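Lantibiotic dehydratase (Microbispora corallina, PDB 5EHK) probably dehydrates serine and threonine residues of the NAI-107 precursor peptide in a tRNA-dependent step of lantibiotic biosynthesis. Local coordinates at residues M403-R408 against P648-F653; F572-G577 against N637-F642. All blocks are in the same frame, centred on the assembly; numbering follows the deposited sequence.

Overall arrangement
Contact 1 sets the start of helix 407-417 against helix 647-656, and contact 2 sets the loop after strand 566-572 against the start of helix 641-644; helices 641-644 and 647-656 follow each other in the chain. The two contacts, with centres about 15 Å apart, meet directly where R650 packs on F642, F653 on A641 and A649 on F572. Contact 1, close to the centre of the chain, is partly buried and mixes leucine packing with an arginine already paired within its own helix. Contact 2, whose centre is about 14 Å from the centre of the chain, is a buried apolar trio beside a water bridge. Neither contact has a direct hydrogen bond between its segments.

Contact 1: residues M403-R408 against P648-F653; sequences MRALRR and PARLLF
L406 and L651 form the firmer part of this contact, their branches approaching at a slant with L406 CD2 4.0 Å from L651 CD1. L406 points its side chain's first bond toward helix 647-656, whereas L651 does not aim its own at the other segment. It is the anti placement of L651 CG relative to its backbone N (chi1 -176°) that carries the CD1 branch across. Both leucines are buried. Beside them A405 CB lies 3.6 Å from R650 NH2, coming obliquely to the guanidinium. The R650 side chain is fully extended from the helix, which brings a charged end to a methyl group; that end is salt-bridged to E654, one turn further along the same helix, and also makes a cation-pi contact with Y441, so its charge is probably balanced locally.

The arrangement is a helix start set against the flank of a second helix. L406 occupies the N-cap position before helix 407-417, preceded by a short 3-10 segment at 404-405, and helix 647-656 runs past it, with backbone bonds such as F653 N to A649 O (3.0 Å) marking its regular turns. Within the turn, R407 folds back and its NH1 donates to M403 O at 3.1 Å, a bent bond (138° at the hydrogen) that nevertheless lies close to the guanidinium plane. E658 pairs with the same NH1 by a salt bridge.

The other flank is looser. M403 CE comes no nearer than 4.5 Å to F653 CE2, meeting the ring obliquely, and both residues are partly exposed. R404, exposed, instead bonds to P452 O through NH2.

Contact 2: residues F572-G577 against N637-F642; sequences FIPRSG and NMVSAF
V639, F572 and P574 make the apolar contact, and a single methyl of V639 serves both partners. Its CG1, anti to the backbone N (chi1 -178°), lies 3.9 Å from F572 CZ and 4.1 Å from P574 CG. It reaches the phenyl ring obliquely, while the valine and proline side chains cross at about a right angle; all three residues are buried.

One polar link between the segments runs through a water. This molecule accepts from F572 N at 3.1 Å and from N637 ND2 at 3.3 Å, and sits over one face of the F572 ring, offset toward the rim. The other end of the same amide is used locally: N637 OD1 accepts from V639 N at 2.6 Å (146° at the hydrogen), an Asx turn. S576 N bonds to Q644 OE1, just past the second segment.

As for helix capping, S640 OG caps A643 N, and S576 OG makes a weak bond to A579 N.

The contact thus joins the exit of strand 566-572 to the loop leading from strand 629-634, its parallel neighbour in the sheet, with A579 of helix 577-580, Q644 of helix 641-644 and A649 of helix 647-656 packed around it.

Contact 1: residues M403-R408 against P648-F653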
loop_
_atom_site.group_PDB
_atom_site.type_symbol
_atom_site.label_atom_id
_atom_site.label_comp_id
_atom_site.label_asym_id
_atom_site.label_seq_id
_atom_site.Cartn_x
_atom_site.Cartn_y
_atom_site.Cartn_z
ATOM N N MET A 403 8.417 -1.562 -18.503
ATOM C CA MET A 403 8.826 -1.134 -17.173
ATOM C C MET A 403 7.678 -1.195 -16.139
ATOM O O MET A 403 6.509 -0.935 -16.447
ATOM C CB MET A 403 9.324 0.304 -17.237
ATOM C CG MET A 403 10.540 0.518 -18.078
ATOM S SD MET A 403 12.035 -0.081 -17.277
ATOM C CE MET A 403 12.449 1.351 -16.266
ATOM N N ARG A 404 8.036 -1.507 -14.895
ATOM C CA ARG A 404 7.095 -1.526 -13.792
ATOM C C ARG A 404 6.547 -0.120 -13.539
ATOM O O ARG A 404 5.404 0.032 -13.144
ATOM C CB ARG A 404 7.758 -2.073 -12.529
ATOM C CG ARG A 404 6.760 -2.356 -11.440
ATOM C CD ARG A 404 7.399 -2.844 -10.161
ATOM N NE ARG A 404 6.404 -3.026 -9.099
ATOM C CZ ARG A 404 6.091 -2.092 -8.201
ATOM N NH1 ARG A 404 6.671 -0.897 -8.240
ATOM N NH2 ARG A 404 5.190 -2.347 -7.265
ATOM N N ALA A 405 7.359 0.902 -13.773
ATOM C CA ALA A 405 6.926 2.295 -13.618
ATOM C C ALA A 405 5.714 2.786 -14.445
ATOM O O ALA A 405 5.248 3.900 -14.238
ATOM C CB ALA A 405 8.098 3.234 -13.848
ATOM N N LEU A 406 5.228 2.004 -15.399
ATOM C CA LEU A 406 4.138 2.467 -16.230
ATOM C C LEU A 406 3.007 1.506 -16.147
ATOM O O LEU A 406 2.107 1.559 -16.978
ATOM C CB LEU A 406 4.532 2.596 -17.704
ATOM C CG LEU A 406 5.550 3.603 -18.233
ATOM C CD1 LEU A 406 5.569 3.571 -19.776
ATOM C CD2 LEU A 406 5.298 5.029 -17.706
ATOM N N ARG A 407 3.042 0.586 -15.195
ATOM C CA ARG A 407 1.942 -0.378 -15.127
ATOM C C ARG A 407 0.646 0.232 -14.559
ATOM O O ARG A 407 -0.436 0.080 -15.138
ATOM C CB ARG A 407 2.363 -1.645 -14.396
ATOM C CG ARG A 407 3.536 -2.347 -15.037
ATOM C CD ARG A 407 3.134 -3.348 -16.122
ATOM N NE ARG A 407 2.321 -2.811 -17.210
ATOM C CZ ARG A 407 2.747 -1.954 -18.151
ATOM N NH1 ARG A 407 3.982 -1.453 -18.124
ATOM N NH2 ARG A 407 1.911 -1.563 -19.115
ATOM N N ARG A 408 0.758 0.957 -13.451
ATOM C CA ARG A 408 -0.407 1.647 -12.910
ATOM C C ARG A 408 -0.859 2.792 -13.832
ATOM O O ARG A 408 -2.046 3.069 -13.945
ATOM C CB ARG A 408 -0.150 2.143 -11.483
ATOM C CG ARG A 408 0.085 1.023 -10.448
ATOM C CD ARG A 408 0.579 1.615 -9.112
ATOM N NE ARG A 408 -0.467 2.483 -8.567
ATOM C CZ ARG A 408 -1.540 2.037 -7.917
ATOM N NH1 ARG A 408 -1.672 0.737 -7.669
ATOM N NH2 ARG A 408 -2.465 2.888 -7.500
ATOM N N PRO A 648 9.005 14.246 -20.294
ATOM C CA PRO A 648 8.591 13.697 -21.587
ATOM C C PRO A 648 9.640 12.760 -22.171
ATOM O O PRO A 648 9.295 11.727 -22.759
ATOM C CB PRO A 648 8.440 14.946 -22.466
ATOM C CG PRO A 648 8.197 16.055 -21.495
ATOM C CD PRO A 648 8.997 15.716 -20.279
ATOM N N ALA A 649 10.902 13.125 -21.988
ATOM C CA ALA A 649 12.016 12.320 -22.444
ATOM C C ALA A 649 11.946 10.967 -21.775
ATOM O O ALA A 649 12.081 9.932 -22.430
ATOM C CB ALA A 649 13.345 13.003 -22.108
ATOM N N ARG A 650 11.754 10.975 -20.457
ATOM C CA ARG A 650 11.684 9.721 -19.732
ATOM C C ARG A 650 10.463 8.889 -20.160
ATOM O O ARG A 650 10.527 7.653 -20.197
ATOM C CB ARG A 650 11.699 9.936 -18.223
ATOM C CG ARG A 650 11.446 8.622 -17.490
ATOM C CD ARG A 650 11.509 8.696 -15.996
ATOM N NE ARG A 650 11.134 7.397 -15.480
ATOM C CZ ARG A 650 10.891 7.112 -14.215
ATOM N NH1 ARG A 650 10.959 8.046 -13.282
ATOM N NH2 ARG A 650 10.542 5.880 -13.912
ATOM N N LEU A 651 9.360 9.553 -20.501
ATOM C CA LEU A 651 8.175 8.824 -20.926
ATOM C C LEU A 651 8.468 8.158 -22.275
ATOM O O LEU A 651 8.084 6.998 -22.498
ATOM C CB LEU A 651 6.921 9.729 -20.988
ATOM C CG LEU A 651 5.593 9.036 -21.345
ATOM C CD1 LEU A 651 5.263 7.956 -20.363
ATOM C CD2 LEU A 651 4.409 9.971 -21.430
ATOM N N LEU A 652 9.176 8.880 -23.150
ATOM C CA LEU A 652 9.532 8.344 -24.451
ATOM C C LEU A 652 10.393 7.113 -24.263
ATOM O O LEU A 652 10.180 6.069 -24.896
ATOM C CB LEU A 652 10.247 9.379 -25.303
ATOM C CG LEU A 652 9.390 10.552 -25.786
ATOM C CD1 LEU A 652 10.276 11.672 -26.316
ATOM C CD2 LEU A 652 8.316 10.101 -26.830
ATOM N N PHE A 653 11.373 7.231 -23.382
ATOM C CA PHE A 653 12.226 6.097 -23.117
ATOM C C PHE A 653 11.415 4.893 -22.652
ATOM O O PHE A 653 11.530 3.822 -23.218
ATOM C CB PHE A 653 13.294 6.450 -22.098
ATOM C CG PHE A 653 13.922 5.261 -21.470
ATOM C CD1 PHE A 653 14.772 4.449 -22.212
ATOM C CD2 PHE A 653 13.675 4.951 -20.138
ATOM C CE1 PHE A 653 15.371 3.338 -21.633
ATOM C CE2 PHE A 653 14.258 3.843 -19.545
ATOM C CZ PHE A 653 15.121 3.034 -20.293
#

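Contact 2: residues F572-G577 against N637-F642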
loop_
_atom_site.group_PDB
_atom_site.type_symbol
_atom_site.label_atom_id
_atom_site.label_comp_id
_atom_site.label_asym_id
_atom_site.label_seq_id
_atom_site.Cartn_x
_atom_site.Cartn_y
_atom_site.Cartn_z
ATOM N N PHE A 572 18.131 14.158 -24.757
ATOM C CA PHE A 572 17.723 15.183 -23.790
ATOM C C PHE A 572 18.897 15.791 -23.009
ATOM O O PHE A 572 19.960 15.177 -22.873
ATOM C CB PHE A 572 16.735 14.589 -22.797
ATOM C CG PHE A 572 17.332 13.524 -21.948
ATOM C CD1 PHE A 572 18.060 13.849 -20.816
ATOM C CD2 PHE A 572 17.194 12.195 -22.296
ATOM C CE1 PHE A 572 18.640 12.866 -20.047
ATOM C CE2 PHE A 572 17.757 11.205 -21.537
ATOM C CZ PHE A 572 18.481 11.535 -20.404
ATOM N N ILE A 573 18.696 16.975 -22.450
ATOM C CA ILE A 573 19.725 17.537 -21.595
ATOM C C ILE A 573 19.633 16.947 -20.190
ATOM O O ILE A 573 18.594 17.000 -19.553
ATOM C CB ILE A 573 19.679 19.082 -21.555
ATOM C CG1 ILE A 573 20.881 19.608 -20.767
ATOM C CG2 ILE A 573 18.367 19.574 -20.965
ATOM C CD1 ILE A 573 22.222 19.288 -21.413
ATOM N N PRO A 574 20.714 16.323 -19.720
ATOM C CA PRO A 574 20.561 15.729 -18.385
ATOM C C PRO A 574 20.553 16.790 -17.284
ATOM O O PRO A 574 21.042 17.896 -17.500
ATOM C CB PRO A 574 21.787 14.813 -18.271
ATOM C CG PRO A 574 22.216 14.545 -19.710
ATOM C CD PRO A 574 21.906 15.820 -20.432
ATOM N N ARG A 575 20.005 16.445 -16.121
ATOM C CA ARG A 575 19.779 17.398 -15.034
ATOM C C ARG A 575 21.089 17.761 -14.347
ATOM O O ARG A 575 21.261 18.879 -13.877
ATOM C CB ARG A 575 18.777 16.834 -14.023
ATOM C CG ARG A 575 18.115 17.864 -13.105
ATOM C CD ARG A 575 17.584 19.080 -13.883
ATOM N NE ARG A 575 16.183 18.949 -14.286
ATOM C CZ ARG A 575 15.754 18.611 -15.508
ATOM N NH1 ARG A 575 16.605 18.352 -16.509
ATOM N NH2 ARG A 575 14.447 18.527 -15.716
ATOM N N SER A 576 22.013 16.810 -14.291
ATOM C CA SER A 576 23.320 17.052 -13.695
ATOM C C SER A 576 24.435 17.111 -14.749
ATOM O O SER A 576 24.367 16.444 -15.794
ATOM C CB SER A 576 23.635 15.989 -12.642
ATOM O OG SER A 576 24.329 14.890 -13.194
ATOM N N GLY A 577 25.451 17.923 -14.465
ATOM C CA GLY A 577 26.577 18.135 -15.361
ATOM C C GLY A 577 27.464 16.907 -15.501
ATOM O O GLY A 577 28.222 16.783 -16.468
ATOM N N ASN A 637 22.184 5.881 -25.002
ATOM C CA ASN A 637 23.285 6.050 -24.076
ATOM C C ASN A 637 22.942 5.424 -22.720
ATOM O O ASN A 637 21.897 4.804 -22.556
ATOM C CB ASN A 637 23.595 7.524 -23.905
ATOM C CG ASN A 637 22.436 8.301 -23.303
ATOM O OD1 ASN A 637 21.948 7.985 -22.196
ATOM N ND2 ASN A 637 21.966 9.309 -24.034
ATOM N N MET A 638 23.810 5.620 -21.740
ATOM C CA MET A 638 23.584 5.053 -20.437
ATOM C C MET A 638 23.286 6.122 -19.386
ATOM O O MET A 638 23.426 5.890 -18.184
ATOM C CB MET A 638 24.771 4.189 -20.028
ATOM C CG MET A 638 24.900 2.942 -20.847
ATOM S SD MET A 638 23.518 1.798 -20.594
ATOM C CE MET A 638 23.731 1.353 -18.882
ATOM N N VAL A 639 22.845 7.294 -19.823
ATOM C CA VAL A 639 22.330 8.248 -18.851
ATOM C C VAL A 639 20.983 7.780 -18.306
ATOM O O VAL A 639 20.110 7.337 -19.050
ATOM C CB VAL A 639 22.259 9.650 -19.436
ATOM C CG1 VAL A 639 21.760 10.643 -18.395
ATOM C CG2 VAL A 639 23.629 10.018 -19.959
ATOM N N SER A 640 20.837 7.860 -16.997
ATOM C CA SER A 640 19.653 7.361 -16.316
ATOM C C SER A 640 18.437 8.250 -16.531
ATOM O O SER A 640 18.367 9.341 -15.954
ATOM C CB SER A 640 19.924 7.317 -14.817
ATOM O OG SER A 640 18.739 6.993 -14.112
ATOM N N ALA A 641 17.460 7.790 -17.310
ATOM C CA ALA A 641 16.254 8.594 -17.520
ATOM C C ALA A 641 15.535 8.908 -16.187
ATOM O O ALA A 641 15.028 10.017 -15.984
ATOM C CB ALA A 641 15.312 7.917 -18.507
ATOM N N PHE A 642 15.530 7.928 -15.285
ATOM C CA PHE A 642 14.898 8.044 -13.979
ATOM C C PHE A 642 15.440 9.244 -13.205
ATOM O O PHE A 642 14.688 10.081 -12.701
ATOM C CB PHE A 642 15.114 6.734 -13.217
ATOM C CG PHE A 642 14.675 6.758 -11.783
ATOM C CD1 PHE A 642 13.324 6.638 -11.448
ATOM C CD2 PHE A 642 15.621 6.861 -10.759
ATOM C CE1 PHE A 642 12.915 6.633 -10.111
ATOM C CE2 PHE A 642 15.223 6.855 -9.412
ATOM C CZ PHE A 642 13.866 6.740 -9.093
HETATM O O HOH W 1 20.417 12.210 -23.992
#